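Local coordinates for protein NAD-dependent dehydrogenase (Rhizobium meliloti, PDB 4Z0P) that probably reduces glyoxylate and hydroxypyruvate with NADPH, as a member of the D-isomer specific 2-hydroxyacid dehydrogenase family, at residues K5-E17 against L45-A57. Sequence-based numbering, arbitrary orientation.
With OXD (oxalic acid), chain C.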
# COMPACT_ATOMS: atom_id res chain seq x y z
N LYS A 5 16.64 33.18 -28.57
CA LYS A 5 16.52 32.62 -27.19
C LYS A 5 17.53 31.51 -26.98
O LYS A 5 17.86 30.77 -27.92
CB LYS A 5 15.12 32.06 -26.95
CG LYS A 5 14.01 33.10 -26.89
CD LYS A 5 12.72 32.49 -26.37
CE LYS A 5 11.70 33.55 -26.00
NZ LYS A 5 10.79 33.08 -24.92
N SER A 6 18.01 31.36 -25.75
CA SER A 6 18.93 30.28 -25.47
C SER A 6 18.28 28.93 -25.73
O SER A 6 17.12 28.71 -25.33
CB SER A 6 19.39 30.30 -24.01
OG SER A 6 20.21 29.17 -23.77
N PRO A 7 19.02 28.02 -26.38
CA PRO A 7 18.61 26.62 -26.34
C PRO A 7 18.59 26.03 -24.93
O PRO A 7 19.10 26.65 -23.97
CB PRO A 7 19.67 25.89 -27.18
CG PRO A 7 20.28 26.95 -28.05
CD PRO A 7 20.23 28.21 -27.22
N VAL A 8 18.02 24.84 -24.82
CA VAL A 8 18.04 24.08 -23.58
C VAL A 8 18.67 22.76 -23.91
O VAL A 8 18.22 22.07 -24.83
CB VAL A 8 16.63 23.82 -22.99
CG1 VAL A 8 16.71 23.03 -21.69
CG2 VAL A 8 15.90 25.13 -22.73
N ILE A 9 19.73 22.43 -23.19
CA ILE A 9 20.38 21.13 -23.30
C ILE A 9 19.64 20.13 -22.40
O ILE A 9 19.38 20.43 -21.24
CB ILE A 9 21.84 21.21 -22.81
CG1 ILE A 9 22.66 22.08 -23.77
CG2 ILE A 9 22.46 19.83 -22.66
CD1 ILE A 9 23.92 22.66 -23.15
N VAL A 10 19.35 18.96 -22.96
CA VAL A 10 18.71 17.86 -22.23
C VAL A 10 19.69 16.67 -22.28
O VAL A 10 20.01 16.14 -23.35
CB VAL A 10 17.35 17.49 -22.86
CG1 VAL A 10 16.75 16.27 -22.17
CG2 VAL A 10 16.38 18.67 -22.77
N ASP A 11 20.19 16.29 -21.10
CA ASP A 11 21.12 15.15 -20.96
C ASP A 11 20.66 14.29 -19.80
O ASP A 11 21.23 14.35 -18.70
CB ASP A 11 22.56 15.63 -20.77
CG ASP A 11 23.55 14.52 -20.82
OD1 ASP A 11 23.24 13.40 -21.23
OD2 ASP A 11 24.70 14.77 -20.44
N LEU A 12 19.63 13.49 -20.06
CA LEU A 12 18.93 12.74 -19.03
C LEU A 12 19.01 11.26 -19.27
O LEU A 12 18.43 10.77 -20.24
CB LEU A 12 17.44 13.11 -19.06
CG LEU A 12 17.09 14.55 -18.69
CD1 LEU A 12 15.61 14.82 -18.94
CD2 LEU A 12 17.45 14.82 -17.25
N LYS A 13 19.65 10.53 -18.36
CA LYS A 13 19.74 9.09 -18.48
C LYS A 13 18.48 8.48 -17.87
O LYS A 13 18.53 7.88 -16.80
CB LYS A 13 21.01 8.54 -17.84
CG LYS A 13 21.33 7.10 -18.14
CD LYS A 13 22.84 6.84 -18.03
CE LYS A 13 23.19 5.36 -18.11
NZ LYS A 13 23.10 4.69 -16.78
N PHE A 14 17.36 8.67 -18.55
CA PHE A 14 16.06 8.14 -18.18
C PHE A 14 15.68 7.15 -19.29
O PHE A 14 16.41 6.98 -20.27
CB PHE A 14 15.01 9.25 -18.18
CG PHE A 14 15.14 10.26 -17.07
CD1 PHE A 14 15.94 10.07 -15.95
CD2 PHE A 14 14.37 11.41 -17.15
CE1 PHE A 14 15.99 11.03 -14.95
CE2 PHE A 14 14.43 12.37 -16.15
CZ PHE A 14 15.24 12.19 -15.07
N ILE A 15 14.51 6.53 -19.16
CA ILE A 15 13.99 5.66 -20.24
C ILE A 15 13.85 6.51 -21.51
O ILE A 15 13.15 7.54 -21.51
CB ILE A 15 12.66 5.00 -19.81
CG1 ILE A 15 12.93 3.98 -18.69
CG2 ILE A 15 12.01 4.29 -20.98
CD1 ILE A 15 11.70 3.56 -17.90
N PRO A 16 14.56 6.14 -22.61
CA PRO A 16 14.63 7.05 -23.78
C PRO A 16 13.28 7.41 -24.38
O PRO A 16 13.05 8.56 -24.71
CB PRO A 16 15.46 6.27 -24.81
CG PRO A 16 16.20 5.24 -24.03
CD PRO A 16 15.44 4.97 -22.77
N GLU A 17 12.38 6.43 -24.47
CA GLU A 17 11.05 6.64 -25.03
C GLU A 17 10.28 7.72 -24.24
O GLU A 17 9.52 8.47 -24.82
CB GLU A 17 10.24 5.34 -25.08
CG GLU A 17 10.78 4.29 -26.07
CD GLU A 17 12.05 3.56 -25.62
OE1 GLU A 17 12.46 3.66 -24.44
OE2 GLU A 17 12.64 2.87 -26.48
N LEU A 45 28.61 23.46 -27.41
CA LEU A 45 27.54 23.89 -26.53
C LEU A 45 27.84 25.20 -25.79
O LEU A 45 27.16 25.51 -24.80
CB LEU A 45 27.17 22.77 -25.56
CG LEU A 45 26.74 21.45 -26.22
CD1 LEU A 45 26.54 20.35 -25.17
CD2 LEU A 45 25.49 21.64 -27.05
N SER A 46 28.82 25.95 -26.29
CA SER A 46 29.05 27.28 -25.74
C SER A 46 27.89 28.22 -26.02
O SER A 46 27.14 28.05 -26.97
CB SER A 46 30.33 27.89 -26.32
OG SER A 46 31.44 27.05 -26.10
N GLY A 47 27.74 29.23 -25.18
CA GLY A 47 26.70 30.22 -25.34
C GLY A 47 25.30 29.80 -24.97
O GLY A 47 24.38 30.58 -25.14
N ILE A 48 25.15 28.59 -24.44
CA ILE A 48 23.86 28.05 -24.05
C ILE A 48 23.68 28.21 -22.54
O ILE A 48 24.59 27.88 -21.77
CB ILE A 48 23.74 26.56 -24.46
CG1 ILE A 48 23.80 26.45 -25.99
CG2 ILE A 48 22.45 25.95 -23.90
CD1 ILE A 48 23.85 25.02 -26.49
N ASP A 49 22.51 28.70 -22.15
CA ASP A 49 22.27 29.14 -20.77
C ASP A 49 21.76 28.05 -19.82
O ASP A 49 21.93 28.18 -18.60
CB ASP A 49 21.27 30.28 -20.74
CG ASP A 49 21.78 31.57 -21.35
OD1 ASP A 49 22.95 31.69 -21.77
OD2 ASP A 49 20.94 32.47 -21.43
N TYR A 50 21.09 27.01 -20.34
CA TYR A 50 20.33 26.09 -19.50
C TYR A 50 20.59 24.64 -19.90
O TYR A 50 20.68 24.33 -21.09
CB TYR A 50 18.83 26.35 -19.64
CG TYR A 50 18.44 27.79 -19.47
CD1 TYR A 50 18.72 28.46 -18.29
CD2 TYR A 50 17.79 28.50 -20.50
CE1 TYR A 50 18.37 29.79 -18.13
CE2 TYR A 50 17.44 29.83 -20.34
CZ TYR A 50 17.74 30.48 -19.15
OH TYR A 50 17.42 31.81 -18.95
N ALA A 51 20.73 23.78 -18.89
CA ALA A 51 20.86 22.32 -19.09
C ALA A 51 20.05 21.61 -18.03
O ALA A 51 19.98 22.08 -16.88
CB ALA A 51 22.30 21.91 -18.99
N VAL A 52 19.40 20.52 -18.43
CA VAL A 52 18.64 19.63 -17.55
C VAL A 52 19.32 18.28 -17.60
O VAL A 52 19.46 17.70 -18.68
CB VAL A 52 17.16 19.46 -18.00
CG1 VAL A 52 16.36 18.83 -16.85
CG2 VAL A 52 16.56 20.78 -18.43
N VAL A 53 19.85 17.83 -16.45
CA VAL A 53 20.87 16.77 -16.46
C VAL A 53 20.55 15.68 -15.44
O VAL A 53 20.06 15.95 -14.34
CB VAL A 53 22.28 17.33 -16.24
CG1 VAL A 53 22.61 18.37 -17.32
CG2 VAL A 53 22.48 17.90 -14.83
N TRP A 54 20.88 14.44 -15.81
CA TRP A 54 20.81 13.29 -14.92
C TRP A 54 21.81 12.25 -15.38
O TRP A 54 21.71 11.79 -16.51
CB TRP A 54 19.42 12.68 -14.91
CG TRP A 54 19.25 11.69 -13.80
CD1 TRP A 54 19.11 10.33 -13.90
CD2 TRP A 54 19.19 12.00 -12.40
NE1 TRP A 54 18.95 9.78 -12.62
CE2 TRP A 54 19.01 10.78 -11.69
CE3 TRP A 54 19.28 13.19 -11.67
CZ2 TRP A 54 18.92 10.74 -10.29
CZ3 TRP A 54 19.20 13.14 -10.28
CH2 TRP A 54 19.02 11.92 -9.62
N LYS A 55 22.79 11.92 -14.53
CA LYS A 55 23.84 10.95 -14.85
C LYS A 55 24.59 11.33 -16.12
O LYS A 55 24.89 10.48 -16.97
CB LYS A 55 23.26 9.52 -14.90
CG LYS A 55 22.82 9.03 -13.56
CD LYS A 55 22.16 7.65 -13.70
CE LYS A 55 22.19 6.90 -12.40
NZ LYS A 55 21.43 5.63 -12.56
N SER A 56 24.90 12.62 -16.24
CA SER A 56 25.48 13.15 -17.46
C SER A 56 26.97 12.77 -17.60
O SER A 56 27.61 12.37 -16.64
CB SER A 56 25.22 14.66 -17.55
OG SER A 56 25.53 15.32 -16.35
N ALA A 57 27.46 12.87 -18.83
CA ALA A 57 28.82 12.43 -19.15
C ALA A 57 29.84 13.37 -18.50
O ALA A 57 29.56 14.57 -18.35
CB ALA A 57 29.01 12.40 -20.66
C1 OXD C . 15.98 11.45 -7.60
C2 OXD C . 16.22 10.04 -7.88
O3 OXD C . 14.97 12.03 -8.06
O4 OXD C . 15.82 9.56 -8.95
O5 OXD C . 16.82 12.05 -6.89
O6 OXD C . 16.83 9.35 -7.06
O HOH W 1 22.99 11.61 -19.12
O HOH W 2 18.49 6.95 -13.63
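Phe14 sets CE1 over one face of the Trp54 indole, 3.4 Å from CD1, while Trp54 NE1 lies in plane at the edge of the phenyl ring; the planes are inclined at 48°. Strands 8-12 and 50-54, which lead into these two rings, are parallel neighbours in the five-stranded sheet of the smaller, substrate-binding domain, flanked by 32-34 and 69-72. Leu12 CB covers one face of the Phe14 ring toward its rim. At the indole edge, near its plane, sit Lys13 O and a water that accepts from Trp54 NE1 at 3.0 Å. At the N-terminal end of strands 8-12 and 50-54, Asp49 CB lies over the centre of one face of the Tyr50 ring, whose OH is hydrogen-bonded to Glu305 OE2.

Ile9 and Asp11 use both N and O: Asp11 N donates to Val52 O (2.9 Å), and Trp54 N returns to Asp11 O. Lys13 N to Trp54 O continues the pairing just past strand 8-12.

Val8, Val10 and Leu12 share a face with Tyr50, Val52 and Trp54, part of it covered by helix 290-305. On the other face, Ile9 CD1 meets Ile48 CG2 at 3.7 Å and Leu45 CD1. Trp54 swings CG away from its own N (chi1 -168°), which carries the six-membered ring to the oxalate near NADPH, CH2 being 3.5 Å from oxalate O5; His283 and Arg235 also bind this ligand. At the entry to the strands, Ser6 OG accepts from Asp49 N at 2.9 Å and donates to a lone pair of Pro7 O at 2.8 Å.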